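Local structure of surface glycoprotein (Trypanosoma brucei, 5KLH) at residues Ser34-Thr39 / Thr58-Pro63; Val153-Leu158 / Asp196-Gln201; Arg97-Ser102 / Ser138-Gly143; Gly66-Ser71 / Ser89-Thr94. The protein is a surface antigen of the insect-stage trypanosome and a putative sensor, whose bilobed ectodomain forms this chain; its exact function is not established. All blocks are in the same frame, centred on the assembly; numbering follows the deposited sequence.

Interaction 1 of 4, residues Ser34-Thr39 / Thr58-Pro63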
# COMPACT_ATOMS: atom_id res chain seq x y z
N SER A 34 14.12 -7.42 12.72
CA SER A 34 13.83 -7.89 14.08
C SER A 34 14.58 -9.20 14.37
O SER A 34 13.98 -10.19 14.80
CB SER A 34 12.33 -8.07 14.28
OG SER A 34 11.68 -6.81 14.18
N ASP A 35 15.89 -9.16 14.10
CA ASP A 35 16.83 -10.26 14.35
C ASP A 35 16.63 -11.48 13.45
O ASP A 35 17.33 -12.48 13.61
CB ASP A 35 16.76 -10.68 15.81
CG ASP A 35 16.99 -9.53 16.74
OD1 ASP A 35 18.00 -8.82 16.56
OD2 ASP A 35 16.14 -9.32 17.63
N VAL A 36 15.71 -11.41 12.49
CA VAL A 36 15.61 -12.49 11.51
C VAL A 36 16.47 -12.17 10.28
O VAL A 36 16.40 -11.06 9.75
CB VAL A 36 14.15 -12.74 11.07
CG1 VAL A 36 14.09 -13.91 10.08
CG2 VAL A 36 13.28 -13.03 12.27
N LYS A 37 17.28 -13.12 9.84
CA LYS A 37 18.20 -12.88 8.73
C LYS A 37 17.47 -12.49 7.45
O LYS A 37 16.55 -13.19 7.02
CB LYS A 37 19.05 -14.12 8.45
CG LYS A 37 20.07 -13.91 7.34
CD LYS A 37 20.96 -15.13 7.17
CE LYS A 37 22.05 -14.84 6.16
NZ LYS A 37 23.05 -15.95 6.05
N ALA A 38 17.89 -11.39 6.83
CA ALA A 38 17.29 -10.92 5.58
C ALA A 38 17.91 -11.59 4.36
O ALA A 38 19.07 -12.01 4.39
CB ALA A 38 17.43 -9.42 5.47
N THR A 39 17.15 -11.65 3.28
CA THR A 39 17.64 -12.22 2.04
C THR A 39 17.30 -11.27 0.91
O THR A 39 16.14 -10.91 0.76
CB THR A 39 16.99 -13.60 1.76
OG1 THR A 39 17.23 -14.47 2.87
CG2 THR A 39 17.56 -14.22 0.49
N THR A 58 14.85 -6.63 -0.19
CA THR A 58 15.36 -7.56 0.81
C THR A 58 14.22 -7.90 1.77
O THR A 58 13.34 -7.07 2.03
CB THR A 58 16.59 -6.98 1.53
OG1 THR A 58 17.23 -8.02 2.28
CG2 THR A 58 16.21 -5.84 2.47
N GLU A 59 14.20 -9.15 2.26
CA GLU A 59 13.03 -9.65 2.97
C GLU A 59 13.36 -10.62 4.08
O GLU A 59 14.39 -11.29 4.05
CB GLU A 59 12.05 -10.34 2.00
CG GLU A 59 12.61 -11.60 1.31
CD GLU A 59 12.49 -12.87 2.14
OE1 GLU A 59 13.20 -13.86 1.82
OE2 GLU A 59 11.69 -12.90 3.10
N ALA A 60 12.46 -10.71 5.05
CA ALA A 60 12.52 -11.75 6.05
C ALA A 60 11.11 -11.97 6.56
O ALA A 60 10.28 -11.05 6.52
CB ALA A 60 13.48 -11.38 7.19
N THR A 61 10.83 -13.19 7.01
CA THR A 61 9.56 -13.50 7.66
C THR A 61 9.74 -13.34 9.16
O THR A 61 10.57 -14.02 9.77
CB THR A 61 9.10 -14.92 7.32
OG1 THR A 61 8.90 -15.02 5.91
CG2 THR A 61 7.78 -15.24 8.02
N VAL A 62 8.99 -12.42 9.75
CA VAL A 62 9.10 -12.12 11.17
C VAL A 62 7.97 -12.78 11.93
O VAL A 62 6.81 -12.54 11.63
CB VAL A 62 9.08 -10.60 11.42
CG1 VAL A 62 9.19 -10.32 12.89
CG2 VAL A 62 10.23 -9.93 10.67
N PRO A 63 8.30 -13.61 12.92
CA PRO A 63 7.19 -14.20 13.68
C PRO A 63 6.46 -13.14 14.49
O PRO A 63 7.08 -12.20 14.96
CB PRO A 63 7.89 -15.21 14.59
CG PRO A 63 9.29 -14.67 14.74
CD PRO A 63 9.61 -14.04 13.42
O HOH W 1 15.13 -13.91 4.84
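Thr-39 and Glu-59 pair through their backbones as an antiparallel hydrogen-bonded pair. Thr-39 N gives to Glu-59 O at 2.9 Å, in the plane of that carbonyl. The return bond runs from Glu-59 N to Thr-39 O at 3.0 Å, with the donor well above the carbonyl plane. Two CA-H...O contacts flank the pair, from Ala-38 CA to Glu-59 O and from Thr-58 CA to Thr-39 O. One water widens the polar link. It donates to Lys-37 O and Glu-59 O and accepts from Thr-39 OG1.

Apolar contacts take over toward Pro-63. Val-36 has CG1 anti to the backbone N (chi1 -178°), and this methyl lies 3.9 Å from Ala-60 CB. Its other methyl, CG2, meets Pro-63 CD at 4.0 Å, and the two side chains slide past each other in opposite directions. Glu-59 CG sits between its backbone N and carbonyl carbon (chi1 63°), 3.6 Å from Thr-39 O; its OE1 forms a salt bridge with Arg-41.

This is the open end of the beta hairpin of strands 36-47 and 51-63. Direct backbone bonding gives way to a water and then to methyl packing, which implies that the two strands splay apart here.

Interaction 2 of 4, residues Val153-Leu158 / Asp196-Gln201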
# COMPACT_ATOMS: atom_id res chain seq x y z
N VAL A 153 -9.30 -6.94 8.91
CA VAL A 153 -8.12 -7.43 8.20
C VAL A 153 -6.92 -7.63 9.12
O VAL A 153 -6.81 -6.98 10.17
CB VAL A 153 -7.72 -6.48 7.07
CG1 VAL A 153 -8.89 -6.31 6.12
CG2 VAL A 153 -7.32 -5.12 7.63
N TYR A 154 -6.02 -8.51 8.71
CA TYR A 154 -4.85 -8.84 9.51
C TYR A 154 -3.58 -8.76 8.68
O TYR A 154 -3.51 -9.34 7.59
CB TYR A 154 -4.98 -10.22 10.14
CG TYR A 154 -6.20 -10.34 11.02
CD1 TYR A 154 -7.43 -10.65 10.50
CD2 TYR A 154 -6.10 -10.12 12.40
CE1 TYR A 154 -8.55 -10.77 11.30
CE2 TYR A 154 -7.22 -10.23 13.21
CZ TYR A 154 -8.43 -10.54 12.66
OH TYR A 154 -9.54 -10.64 13.48
N LEU A 155 -2.58 -8.06 9.21
CA LEU A 155 -1.32 -7.88 8.51
C LEU A 155 -0.64 -9.20 8.16
O LEU A 155 -0.46 -10.06 9.04
CB LEU A 155 -0.37 -7.05 9.36
CG LEU A 155 0.96 -6.69 8.71
CD1 LEU A 155 0.74 -5.76 7.52
CD2 LEU A 155 1.82 -6.02 9.76
N SER A 156 -0.24 -9.34 6.90
CA SER A 156 0.41 -10.54 6.41
C SER A 156 1.72 -10.22 5.71
O SER A 156 2.68 -10.98 5.79
CB SER A 156 -0.52 -11.28 5.45
OG SER A 156 0.12 -12.43 4.94
N LYS A 157 1.73 -9.10 4.99
CA LYS A 157 2.90 -8.67 4.24
C LYS A 157 3.08 -7.18 4.49
O LYS A 157 2.19 -6.40 4.20
CB LYS A 157 2.73 -8.98 2.74
CG LYS A 157 4.01 -8.86 1.94
CD LYS A 157 3.88 -9.50 0.55
CE LYS A 157 3.36 -10.93 0.62
NZ LYS A 157 3.20 -11.54 -0.73
N LEU A 158 4.24 -6.80 5.02
CA LEU A 158 4.52 -5.41 5.33
C LEU A 158 5.55 -4.90 4.32
O LEU A 158 6.61 -5.50 4.20
CB LEU A 158 5.05 -5.28 6.76
CG LEU A 158 5.44 -3.87 7.19
CD1 LEU A 158 4.21 -3.03 7.40
CD2 LEU A 158 6.27 -3.93 8.46
N ASP A 196 0.35 -15.80 12.10
CA ASP A 196 1.36 -16.05 13.14
C ASP A 196 2.72 -15.51 12.71
O ASP A 196 3.68 -15.51 13.49
CB ASP A 196 1.45 -17.54 13.49
CG ASP A 196 1.83 -18.42 12.30
OD1 ASP A 196 2.11 -17.87 11.22
OD2 ASP A 196 1.85 -19.66 12.46
N LYS A 197 2.80 -15.02 11.48
CA LYS A 197 4.03 -14.40 11.01
C LYS A 197 3.73 -13.41 9.89
O LYS A 197 2.70 -13.49 9.24
CB LYS A 197 5.03 -15.46 10.53
CG LYS A 197 4.45 -16.44 9.51
CD LYS A 197 5.39 -17.63 9.31
CE LYS A 197 4.72 -18.75 8.53
NZ LYS A 197 3.56 -19.30 9.27
N VAL A 198 4.65 -12.46 9.69
CA VAL A 198 4.49 -11.41 8.70
C VAL A 198 5.72 -11.34 7.80
O VAL A 198 6.84 -11.25 8.30
CB VAL A 198 4.28 -10.02 9.37
CG1 VAL A 198 4.34 -8.91 8.35
CG2 VAL A 198 2.94 -10.01 10.10
N GLN A 199 5.52 -11.39 6.48
CA GLN A 199 6.61 -11.18 5.54
C GLN A 199 6.91 -9.70 5.40
O GLN A 199 6.02 -8.92 5.07
CB GLN A 199 6.27 -11.77 4.17
CG GLN A 199 6.13 -13.29 4.16
CD GLN A 199 5.86 -13.84 2.77
OE1 GLN A 199 4.86 -14.53 2.55
NE2 GLN A 199 6.76 -13.55 1.83
N VAL A 200 8.16 -9.32 5.63
CA VAL A 200 8.58 -7.93 5.53
C VAL A 200 9.45 -7.78 4.30
O VAL A 200 10.41 -8.55 4.13
CB VAL A 200 9.36 -7.47 6.77
CG1 VAL A 200 9.73 -6.00 6.62
CG2 VAL A 200 8.54 -7.71 8.02
N GLN A 201 9.10 -6.84 3.42
CA GLN A 201 9.89 -6.56 2.22
C GLN A 201 10.32 -5.10 2.18
O GLN A 201 9.49 -4.19 2.29
CB GLN A 201 9.09 -6.90 0.95
CG GLN A 201 8.63 -8.36 0.91
CD GLN A 201 7.83 -8.71 -0.34
OE1 GLN A 201 7.69 -7.90 -1.25
NE2 GLN A 201 7.32 -9.94 -0.39
O HOH W 2 1.44 -14.31 6.91
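Val-198 packs its two methyl groups against the backbone and side chain of residues 155-158. Its CB stands 4.0 Å from Ser-156 O. From there CG1, anti to the backbone N (chi1 171°), reaches over the Ser-156 carbonyl, 3.7 Å from its O. The same methyl touches Leu-158 CB at 4.0 Å. The second methyl, CG2, turns to Leu-155 and lies 3.6 Å from its O. Both methyls also meet Leu-155 CG, and the two side chains cross at about a right angle.

The strands here run parallel, at 27°, within the mixed sheet. Lys-157 pairs with Gln-199, and Leu-158 with Val-200. Ser-156 and Lys-157 both face Gly-189 on the other neighbouring strand, which makes a classic beta bulge. Three backbone bonds join the parallel pair: Gln-199 N to Ser-156 O, Leu-158 N to Gln-199 O at 2.8 Å, and Gln-201 N to Leu-158 O at 2.9 Å. The last is nearly straight, at 169°.

On the face of Lys-157 and Gln-199, Lys-157 CD passes 3.6 Å from Gln-201 NE2. Gln-201 OE1 is hydrogen-bonded to Tyr-203 OH. A water accepts from Ser-156 OG and donates to Lys-197 O, bridging the start of the pairing.

Interaction 3 of 4, residues Arg97-Ser102 / Ser138-Gly143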
# COMPACT_ATOMS: atom_id res chain seq x y z
N ARG A 97 -14.81 1.80 5.09
CA ARG A 97 -15.00 2.52 3.84
C ARG A 97 -16.32 3.28 3.90
O ARG A 97 -17.40 2.68 3.97
CB ARG A 97 -14.95 1.57 2.63
CG ARG A 97 -13.55 0.97 2.40
CD ARG A 97 -12.44 2.04 2.54
NE ARG A 97 -11.10 1.46 2.68
CZ ARG A 97 -9.96 2.13 2.50
NH1 ARG A 97 -9.98 3.42 2.17
NH2 ARG A 97 -8.80 1.51 2.65
N TRP A 98 -16.21 4.61 3.89
CA TRP A 98 -17.35 5.49 4.11
C TRP A 98 -18.04 5.91 2.82
O TRP A 98 -17.38 6.13 1.81
CB TRP A 98 -16.90 6.75 4.86
CG TRP A 98 -16.69 6.55 6.32
CD1 TRP A 98 -15.62 5.97 6.92
CD2 TRP A 98 -17.58 6.97 7.36
NE1 TRP A 98 -15.79 5.98 8.29
CE2 TRP A 98 -16.98 6.59 8.58
CE3 TRP A 98 -18.82 7.61 7.38
CZ2 TRP A 98 -17.58 6.85 9.81
CZ3 TRP A 98 -19.41 7.86 8.61
CH2 TRP A 98 -18.80 7.48 9.80
N PHE A 99 -19.36 6.04 2.89
CA PHE A 99 -20.12 6.66 1.81
C PHE A 99 -20.37 8.12 2.17
O PHE A 99 -21.00 8.42 3.19
CB PHE A 99 -21.45 5.93 1.57
CG PHE A 99 -22.22 6.48 0.40
CD1 PHE A 99 -23.08 7.56 0.56
CD2 PHE A 99 -22.09 5.90 -0.85
CE1 PHE A 99 -23.78 8.06 -0.53
CE2 PHE A 99 -22.78 6.40 -1.93
CZ PHE A 99 -23.64 7.48 -1.76
N SER A 100 -19.84 9.02 1.35
CA SER A 100 -20.07 10.45 1.50
C SER A 100 -20.95 10.91 0.36
O SER A 100 -20.67 10.59 -0.80
CB SER A 100 -18.75 11.22 1.49
OG SER A 100 -17.83 10.69 2.44
N CYS A 101 -22.02 11.63 0.67
CA CYS A 101 -22.91 12.08 -0.39
C CYS A 101 -22.27 13.27 -1.10
O CYS A 101 -22.05 14.31 -0.49
CB CYS A 101 -24.29 12.46 0.15
SG CYS A 101 -25.44 13.04 -1.11
N SER A 102 -21.97 13.08 -2.38
CA SER A 102 -21.36 14.12 -3.20
C SER A 102 -22.27 14.41 -4.38
O SER A 102 -23.17 13.62 -4.66
CB SER A 102 -20.00 13.68 -3.69
OG SER A 102 -20.15 12.58 -4.57
N SER A 138 -29.64 8.45 7.37
CA SER A 138 -30.59 7.83 6.45
C SER A 138 -31.00 8.78 5.34
O SER A 138 -31.13 8.37 4.18
CB SER A 138 -31.82 7.35 7.22
OG SER A 138 -31.43 6.49 8.27
N LYS A 139 -31.20 10.05 5.67
CA LYS A 139 -31.60 11.02 4.67
C LYS A 139 -30.48 11.27 3.66
O LYS A 139 -30.75 11.68 2.53
CB LYS A 139 -32.03 12.32 5.34
CG LYS A 139 -33.37 12.21 6.04
CD LYS A 139 -33.58 13.33 7.04
CE LYS A 139 -35.06 13.62 7.20
NZ LYS A 139 -35.69 13.91 5.88
N CYS A 140 -29.24 11.04 4.10
CA CYS A 140 -28.05 11.11 3.24
C CYS A 140 -28.07 12.32 2.29
O CYS A 140 -28.03 12.14 1.07
CB CYS A 140 -27.91 9.81 2.45
SG CYS A 140 -26.30 9.55 1.70
N ARG A 141 -28.14 13.52 2.86
CA ARG A 141 -28.17 14.77 2.09
C ARG A 141 -26.79 15.11 1.57
O ARG A 141 -25.80 14.58 2.06
CB ARG A 141 -28.69 15.94 2.94
CG ARG A 141 -30.03 15.72 3.63
CD ARG A 141 -30.45 17.01 4.34
NE ARG A 141 -31.46 16.80 5.38
CZ ARG A 141 -32.76 16.64 5.14
NH1 ARG A 141 -33.22 16.65 3.89
NH2 ARG A 141 -33.61 16.46 6.15
N LEU A 142 -26.74 16.03 0.61
CA LEU A 142 -25.47 16.49 0.06
C LEU A 142 -24.49 16.84 1.16
O LEU A 142 -24.82 17.60 2.07
CB LEU A 142 -25.70 17.71 -0.84
CG LEU A 142 -24.48 18.29 -1.54
CD1 LEU A 142 -23.82 17.22 -2.37
CD2 LEU A 142 -24.86 19.47 -2.41
N GLY A 143 -23.29 16.27 1.09
CA GLY A 143 -22.24 16.61 2.03
C GLY A 143 -22.18 15.74 3.27
O GLY A 143 -21.21 15.81 4.03
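Cys-101 and Cys-140 touch, yet they are not bonded to each other. Each belongs to a different disulfide, Cys-101 with Cys-115 and Cys-140 with Cys-146. Cys-140 SG lies 3.9 Å from Cys-101 CB. It also approaches the Phe-99 ring obliquely, 3.7 Å from CE1 and 4.9 Å from the ring centroid, in a sulfur-aromatic contact.

Cys-101 presses into the backbone of residues 140-142. Its SG is anti to the backbone N (chi1 179°) and sits 3.5 Å from Cys-140 O. Its CB is only 3.2 Å from Arg-141 O. One hydrogen bond closes the contact: Gly-143 N gives to Cys-101 O at 2.8 Å, tilted 30° from the carbonyl plane. A CB on Gly-143 (phi 92°) would press on the Leu-142 carbonyl O, which calls for glycine. Leu-142 CD1 lies 3.8 Å from Ser-102 C, close to Cys-101 O.

The contact lies in the disulfide-rich lobe with helix 116-128, where His-119 meets Phe-99 and Cys-140. It ties the end of strand 85-100 to the loop before strand 145-164. Between the segments the link is sulfur packing and one backbone bond; the Cys-140 to Cys-146 disulfide and the Cys-140 to Cys-115 backbone bond hold this irregular loop further.

Interaction 4 of 4, residues Gly66-Ser71 / Ser89-Thr94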
# COMPACT_ATOMS: atom_id res chain seq x y z
N GLY A 66 6.85 -12.67 20.09
CA GLY A 66 8.12 -12.09 20.47
C GLY A 66 8.43 -10.77 19.80
O GLY A 66 9.44 -10.13 20.11
N ASN A 67 7.57 -10.36 18.87
CA ASN A 67 7.77 -9.11 18.14
C ASN A 67 6.53 -8.23 18.20
O ASN A 67 6.29 -7.44 17.29
CB ASN A 67 8.16 -9.38 16.68
CG ASN A 67 9.52 -10.02 16.55
OD1 ASN A 67 10.54 -9.43 16.93
ND2 ASN A 67 9.56 -11.24 15.99
N THR A 68 5.76 -8.36 19.28
CA THR A 68 4.58 -7.52 19.46
C THR A 68 4.74 -6.49 20.58
O THR A 68 5.36 -6.75 21.60
CB THR A 68 3.31 -8.36 19.77
OG1 THR A 68 3.53 -9.14 20.94
CG2 THR A 68 3.00 -9.28 18.61
N ASP A 69 4.17 -5.31 20.34
CA ASP A 69 4.07 -4.25 21.35
C ASP A 69 2.61 -3.87 21.39
O ASP A 69 2.16 -3.06 20.59
CB ASP A 69 4.96 -3.06 21.00
CG ASP A 69 4.77 -1.88 21.95
OD1 ASP A 69 4.19 -2.05 23.04
OD2 ASP A 69 5.22 -0.77 21.59
N GLY A 70 1.88 -4.49 22.31
CA GLY A 70 0.45 -4.29 22.38
C GLY A 70 -0.23 -4.88 21.16
O GLY A 70 -0.23 -6.10 20.97
N SER A 71 -0.79 -4.02 20.32
CA SER A 71 -1.52 -4.49 19.15
C SER A 71 -0.66 -4.40 17.88
O SER A 71 -1.13 -4.73 16.78
CB SER A 71 -2.80 -3.68 18.97
OG SER A 71 -2.50 -2.32 18.65
N SER A 89 3.36 -1.58 13.00
CA SER A 89 2.20 -1.68 12.13
C SER A 89 1.19 -2.53 12.86
O SER A 89 1.57 -3.52 13.48
CB SER A 89 2.57 -2.30 10.78
OG SER A 89 1.54 -2.12 9.82
N PRO A 90 -0.11 -2.17 12.77
CA PRO A 90 -1.09 -2.94 13.54
C PRO A 90 -1.26 -4.36 13.00
O PRO A 90 -1.39 -4.53 11.80
CB PRO A 90 -2.39 -2.13 13.36
CG PRO A 90 -2.18 -1.33 12.14
CD PRO A 90 -0.71 -1.02 12.08
N LEU A 91 -1.25 -5.34 13.90
CA LEU A 91 -1.49 -6.74 13.52
C LEU A 91 -2.88 -6.93 12.93
O LEU A 91 -3.09 -7.78 12.06
CB LEU A 91 -1.33 -7.65 14.72
CG LEU A 91 0.10 -7.73 15.25
CD1 LEU A 91 0.10 -8.37 16.62
CD2 LEU A 91 0.96 -8.52 14.29
N HIS A 92 -3.81 -6.13 13.42
CA HIS A 92 -5.19 -6.19 12.97
C HIS A 92 -5.71 -4.79 12.77
O HIS A 92 -5.47 -3.92 13.59
CB HIS A 92 -6.07 -6.93 13.99
CG HIS A 92 -7.52 -6.62 13.86
ND1 HIS A 92 -8.22 -5.89 14.80
CD2 HIS A 92 -8.41 -6.92 12.88
CE1 HIS A 92 -9.48 -5.75 14.40
NE2 HIS A 92 -9.62 -6.38 13.25
N ALA A 93 -6.42 -4.56 11.68
CA ALA A 93 -7.06 -3.28 11.48
C ALA A 93 -8.52 -3.46 11.14
O ALA A 93 -8.92 -4.46 10.53
CB ALA A 93 -6.35 -2.48 10.38
N THR A 94 -9.31 -2.49 11.57
CA THR A 94 -10.71 -2.41 11.20
C THR A 94 -10.83 -1.36 10.11
O THR A 94 -10.78 -0.16 10.38
CB THR A 94 -11.57 -2.04 12.40
OG1 THR A 94 -11.40 -3.03 13.42
CG2 THR A 94 -13.03 -1.97 12.00
O HOH W 3 -3.80 -4.94 16.09
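Thr-68 and Leu-91 meet methyl to methyl, and their side chains cross at about a right angle. Thr-68 CG2 touches Leu-91 CD1 at 3.6 Å. The Thr-68 torsion sets this up: CG2 is anti to the carbonyl carbon and beside the backbone N, while OG1 takes the place between the two (chi1 59°). The methyl is therefore the branch that meets leucine. Leu-91 points its CB toward residues 66-71. Its CG is anti to its own carbonyl carbon (chi1 -67°), which puts it near the Ser-71 carbonyl. Leu-91 CB and CG each lie 3.6 Å from Ser-71 O, and CD1 follows at 3.8 Å. Three carbons of the leucine thus pack on this one oxygen.

The same oxygen is the polar centre of the contact. Leu-91 N gives to Ser-71 O at 2.9 Å. The bond is nearly straight, at 168°, and lies in the carbonyl plane. A water also donates to Ser-71 O, at 2.8 Å, and accepts from His-92 N at 2.9 Å. Two donors therefore hold one carbonyl, and the water carries the link one residue further along the chain. Pro-90 CA also packs near this oxygen, at 3.7 Å.

This is a surface contact made at the turn between strands 68-69 and 72-79. Leu-91 interrupts strand 85-100, between its pieces 89-90 and 92-94. Leu-73 of strand 72-79 touches Leu-91. On the other edge of strand 85-100, strand 145-164 pairs with Leu-91 and Ala-93 through Leu-155 and Val-153.

Overall arrangement
All four contacts reach one mixed sheet. Interactions 1 and 2 adjoin, with centres 12 Å apart. Strand 51-63 bonds to strand 197-204 there, probably through Val-62 N to Val-198 O at 2.8 Å. Interaction 4 lies 10 Å from interaction 2, centre to centre, and the probable bond Leu-155 N to Leu-91 O, 2.9 Å, joins them. Asn-67 of interaction 4 also packs on Ser-34 and Val-62 of interaction 1. Interaction 3 stands apart, its centre about 44 Å from that of interaction 1 and on the opposite side of the chain's centre. Strand 85-100 runs between interactions 4 and 3, consistent with a link between the two lobes.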